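Local coordinates for protein orotidine-5-phosphate decarboxylase/orotate phosphoribosyltransferase, putative (Ompdcase-oprtase, putative) (Leishmania infantum, PDB 3QW3) that probably catalyses the decarboxylation of orotidine 5'-phosphate to UMP, this chain being the decarboxylase domain of a longer bifunctional UMP synthase, at residues Asp117-Phe122 with Val130-Lys135; Ala157-Ala162 with Val172-Gly177. One frame throughout, in Å; residues are numbered along the deposited sequence.

Followed from the N terminus, the chain shows how a TIM barrel is built by repeating one step. Contact 1 closes the short turn that carries helix 116-123 into strand 129-135, completing a beta-alpha-beta unit begun by strand 107-110. After a small hairpin (148-149 with 152-153) the chain enters helix 154-163, and contact 2 closes the loop from that helix to strand 172-176. The two closures come in series, neither nesting nor crossing, with centres about 9 Å apart. Their strands are parallel neighbours, joined by probable hydrogen bonds from Val130 O to Gly173 N and from Lys135 O to Gly177 N. Both contacts also reach the second subunit.

Contact 1. Residues Asp117-Phe122 with Val130-Lys135; sequences DSLQPF and VFVLCK
Phe122 and Val130 bring the two backbones to their nearest approach, with 6.6 Å between the CA of Phe122 and the CA of Val130 where the helix ends close to the start of the strand. The tightest touch is made there by CB of Phe122, which meets CG2 of Val130 at 3.5 Å. Lying anti to the carbonyl carbon of its own residue, CG2 of Val130 is brought against the helix backbone and also rests 3.7 Å from C of Phe122. The ring itself leaves the contact: with CG anti to its own carbonyl carbon (chi1 -61°), it heads for Tyr95 and Ala96 on helix 89-102 and for Ile108. One turn earlier Leu119 sends CD1 to CG2 of Val132, a looser meeting at 4.2 Å.

The pattern is that of a beta-alpha-beta unit in a TIM barrel, where alternate residues of each strand look outward to the helices. Val130 and Val132 do so here, while Phe131 and Leu133, on the other face, pack on Val175 of the adjoining strand. Within the helix, Phe122 N is bonded to Leu119 O at 2.9 Å, a three-residue spacing at a kink that includes Pro121. Leu119 further packs on Trp166, and Asp117, on the same helix, makes weak hydrogen bonds to Lys139 and Gly140 of the second subunit.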
# COMPACT_ATOMS: atom_id res chain seq x y z
N ASP A 117 -0.44 4.48 13.96
CA ASP A 117 0.09 5.76 13.46
C ASP A 117 0.28 5.81 11.94
O ASP A 117 0.47 6.89 11.37
CB ASP A 117 1.35 6.21 14.22
CG ASP A 117 2.41 5.13 14.30
OD1 ASP A 117 3.48 5.39 14.89
OD2 ASP A 117 2.18 4.02 13.77
N SER A 118 0.22 4.65 11.30
CA SER A 118 0.22 4.59 9.84
C SER A 118 -1.19 4.78 9.28
O SER A 118 -1.37 5.06 8.09
CB SER A 118 0.82 3.27 9.34
OG SER A 118 -0.07 2.19 9.54
N LEU A 119 -2.19 4.63 10.15
CA LEU A 119 -3.60 4.79 9.76
C LEU A 119 -4.18 6.15 10.17
O LEU A 119 -5.03 6.69 9.47
CB LEU A 119 -4.43 3.65 10.34
CG LEU A 119 -4.12 2.25 9.81
CD1 LEU A 119 -4.84 1.18 10.63
CD2 LEU A 119 -4.47 2.13 8.32
N GLN A 120 -3.68 6.69 11.28
CA GLN A 120 -4.12 8.00 11.78
C GLN A 120 -4.15 9.13 10.73
O GLN A 120 -5.11 9.89 10.69
CB GLN A 120 -3.31 8.39 13.03
CG GLN A 120 -3.82 9.64 13.77
CD GLN A 120 -3.21 10.94 13.26
OE1 GLN A 120 -2.27 10.95 12.45
NE2 GLN A 120 -3.74 12.06 13.74
N PRO A 121 -3.10 9.24 9.87
CA PRO A 121 -3.13 10.30 8.85
C PRO A 121 -4.32 10.21 7.89
O PRO A 121 -4.71 11.22 7.31
CB PRO A 121 -1.81 10.08 8.10
CG PRO A 121 -0.93 9.46 9.11
CD PRO A 121 -1.81 8.52 9.85
N PHE A 122 -4.87 9.02 7.70
CA PHE A 122 -6.09 8.88 6.92
C PHE A 122 -7.32 9.12 7.80
O PHE A 122 -8.24 9.85 7.41
CB PHE A 122 -6.15 7.51 6.25
CG PHE A 122 -5.02 7.25 5.30
CD1 PHE A 122 -4.99 7.86 4.05
CD2 PHE A 122 -3.97 6.42 5.67
CE1 PHE A 122 -3.93 7.63 3.17
CE2 PHE A 122 -2.90 6.19 4.80
CZ PHE A 122 -2.89 6.79 3.54
N VAL A 130 -11.92 5.22 6.04
CA VAL A 130 -10.75 4.39 5.79
C VAL A 130 -11.16 2.94 5.96
O VAL A 130 -11.48 2.50 7.07
CB VAL A 130 -9.60 4.73 6.76
CG1 VAL A 130 -8.34 3.95 6.38
CG2 VAL A 130 -9.35 6.23 6.75
N PHE A 131 -11.16 2.20 4.85
CA PHE A 131 -11.43 0.78 4.87
C PHE A 131 -10.12 0.02 5.00
O PHE A 131 -9.30 0.02 4.08
CB PHE A 131 -12.19 0.36 3.61
CG PHE A 131 -13.63 0.79 3.60
CD1 PHE A 131 -14.60 0.02 4.23
CD2 PHE A 131 -14.02 1.96 2.96
CE1 PHE A 131 -15.94 0.40 4.24
CE2 PHE A 131 -15.37 2.37 2.96
CZ PHE A 131 -16.33 1.58 3.60
N VAL A 132 -9.92 -0.61 6.15
CA VAL A 132 -8.65 -1.28 6.47
C VAL A 132 -8.72 -2.75 6.09
O VAL A 132 -9.68 -3.44 6.43
CB VAL A 132 -8.31 -1.15 7.97
CG1 VAL A 132 -6.95 -1.78 8.26
CG2 VAL A 132 -8.30 0.32 8.38
N LEU A 133 -7.69 -3.23 5.39
CA LEU A 133 -7.64 -4.64 5.01
C LEU A 133 -7.76 -5.52 6.24
O LEU A 133 -7.08 -5.29 7.24
CB LEU A 133 -6.34 -4.96 4.27
CG LEU A 133 -5.99 -4.12 3.05
CD1 LEU A 133 -4.65 -4.62 2.48
CD2 LEU A 133 -7.07 -4.18 1.99
N CYS A 134 -8.63 -6.52 6.17
CA CYS A 134 -8.84 -7.41 7.31
C CYS A 134 -8.70 -8.87 6.88
O CYS A 134 -7.73 -9.54 7.25
CB CYS A 134 -10.20 -7.14 7.96
SG CYS A 134 -10.55 -8.18 9.37
N LYS A 135 -9.65 -9.34 6.08
CA LYS A 135 -9.61 -10.69 5.55
C LYS A 135 -9.83 -10.64 4.05
O LYS A 135 -10.87 -10.18 3.60
CB LYS A 135 -10.66 -11.57 6.24
CG LYS A 135 -10.70 -13.01 5.74
CD LYS A 135 -9.50 -13.81 6.23
CE LYS A 135 -9.65 -15.31 5.92
NZ LYS A 135 -9.65 -15.62 4.46

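Contact 2. Residues Ala157-Ala162 with Val172-Gly177; sequences AVAERA and VGLVVG. With SO4 (sulfate ion), chain F.
Leu174 lies between Ala159 and Ala162, one methyl for each. CD2 of Leu174 comes to 3.6 Å from CB of Ala162, the closest approach between helix and strand, while CD1 of the same leucine sits 4.0 Å from both CA and CB of Ala159. Holding CG anti to the carbonyl carbon (chi1 -67°) places the two methyls against the helix. Beside them, CG1 of Val172 reaches the same CB of Ala162 at 4.0 Å, so that this one methyl is shared by two strand side chains.

With alanines facing the strand, the axes of the helix segment 157-162 and the strand segment 172-176 come within 9.2 Å, running nearly antiparallel at 162°, as a helix does when it packs outside the strand that follows it in a TIM barrel. Further out, Val187 of helix 181-190 touches both Ala159 and Leu174, Cys134 meets the same pair from the neighbouring strand, and Leu194 adjoins Leu174 and Ala162. Glu160, directed away from the strand, forms salt bridges with Arg152 through OE1 and with Arg190 through OE2. Arg161, extended from CG to NE, offers the edge of its guanidinium to a sulfate ion, probably from the crystallisation liquor: NH1 of Arg161 donates to O3 of the sulfate at 2.8 Å through a bent bond (131°). Arg152 binds the sulfate too, while Ala157 O lies in plane at another part of the guanidinium edge.

Charge is thus kept to the outer side of the helix, and with no hydrogen bond between the two segments, their cohesion rests on aliphatic van der Waals contact.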
# COMPACT_ATOMS: atom_id res chain seq x y z
N ALA A 157 -7.85 -10.11 15.30
CA ALA A 157 -7.13 -9.08 16.06
C ALA A 157 -7.19 -7.71 15.37
O ALA A 157 -7.30 -6.67 16.03
CB ALA A 157 -5.68 -9.50 16.30
N VAL A 158 -7.11 -7.71 14.04
CA VAL A 158 -7.24 -6.49 13.26
C VAL A 158 -8.65 -5.91 13.40
O VAL A 158 -8.82 -4.71 13.63
CB VAL A 158 -6.88 -6.74 11.77
CG1 VAL A 158 -7.23 -5.54 10.90
CG2 VAL A 158 -5.40 -7.08 11.64
N ALA A 159 -9.65 -6.78 13.29
CA ALA A 159 -11.05 -6.37 13.45
C ALA A 159 -11.33 -5.73 14.80
O ALA A 159 -12.03 -4.71 14.88
CB ALA A 159 -11.98 -7.57 13.20
N GLU A 160 -10.77 -6.30 15.87
CA GLU A 160 -10.93 -5.77 17.23
C GLU A 160 -10.33 -4.38 17.37
O GLU A 160 -10.95 -3.47 17.93
CB GLU A 160 -10.28 -6.70 18.26
CG GLU A 160 -10.98 -8.02 18.47
CD GLU A 160 -10.33 -8.84 19.57
OE1 GLU A 160 -9.08 -8.85 19.66
OE2 GLU A 160 -11.06 -9.47 20.36
N ARG A 161 -9.10 -4.21 16.87
CA ARG A 161 -8.44 -2.91 16.86
C ARG A 161 -9.28 -1.87 16.13
O ARG A 161 -9.43 -0.75 16.60
CB ARG A 161 -7.07 -3.03 16.20
CG ARG A 161 -5.94 -3.20 17.16
CD ARG A 161 -4.75 -3.85 16.49
NE ARG A 161 -3.68 -4.13 17.45
CZ ARG A 161 -3.64 -5.20 18.24
NH1 ARG A 161 -4.60 -6.11 18.21
NH2 ARG A 161 -2.61 -5.35 19.06
N ALA A 162 -9.81 -2.27 14.98
CA ALA A 162 -10.57 -1.36 14.13
C ALA A 162 -11.86 -0.90 14.81
O ALA A 162 -12.17 0.28 14.79
CB ALA A 162 -10.86 -2.02 12.79
N VAL A 172 -13.86 4.36 10.44
CA VAL A 172 -13.12 3.16 10.09
C VAL A 172 -14.07 2.06 9.60
O VAL A 172 -15.12 1.82 10.20
CB VAL A 172 -12.27 2.64 11.28
CG1 VAL A 172 -11.43 1.42 10.88
CG2 VAL A 172 -11.38 3.76 11.78
N GLY A 173 -13.67 1.42 8.50
CA GLY A 173 -14.35 0.25 7.97
C GLY A 173 -13.32 -0.84 7.76
O GLY A 173 -12.13 -0.63 7.98
N LEU A 174 -13.78 -2.01 7.34
CA LEU A 174 -12.90 -3.15 7.10
C LEU A 174 -13.13 -3.74 5.72
O LEU A 174 -14.26 -3.77 5.24
CB LEU A 174 -13.15 -4.24 8.14
CG LEU A 174 -12.77 -3.91 9.58
CD1 LEU A 174 -13.31 -4.98 10.51
CD2 LEU A 174 -11.26 -3.80 9.71
N VAL A 175 -12.05 -4.22 5.09
CA VAL A 175 -12.17 -4.99 3.85
C VAL A 175 -12.22 -6.47 4.22
O VAL A 175 -11.28 -6.99 4.82
CB VAL A 175 -11.00 -4.71 2.86
CG1 VAL A 175 -11.21 -5.51 1.55
CG2 VAL A 175 -10.90 -3.22 2.56
N VAL A 176 -13.32 -7.13 3.86
CA VAL A 176 -13.57 -8.52 4.24
C VAL A 176 -14.17 -9.25 3.04
O VAL A 176 -15.26 -8.89 2.58
CB VAL A 176 -14.54 -8.65 5.46
CG1 VAL A 176 -14.53 -10.08 6.01
CG2 VAL A 176 -14.18 -7.66 6.57
N GLY A 177 -13.46 -10.27 2.56
CA GLY A 177 -13.87 -11.03 1.38
C GLY A 177 -15.17 -11.81 1.56
O GLY A 177 -15.55 -12.15 2.67
S SO4 F . -3.86 -7.82 21.71
O1 SO4 F . -2.73 -7.80 22.64
O2 SO4 F . -4.95 -7.01 22.24
O3 SO4 F . -3.43 -7.26 20.43
O4 SO4 F . -4.30 -9.20 21.50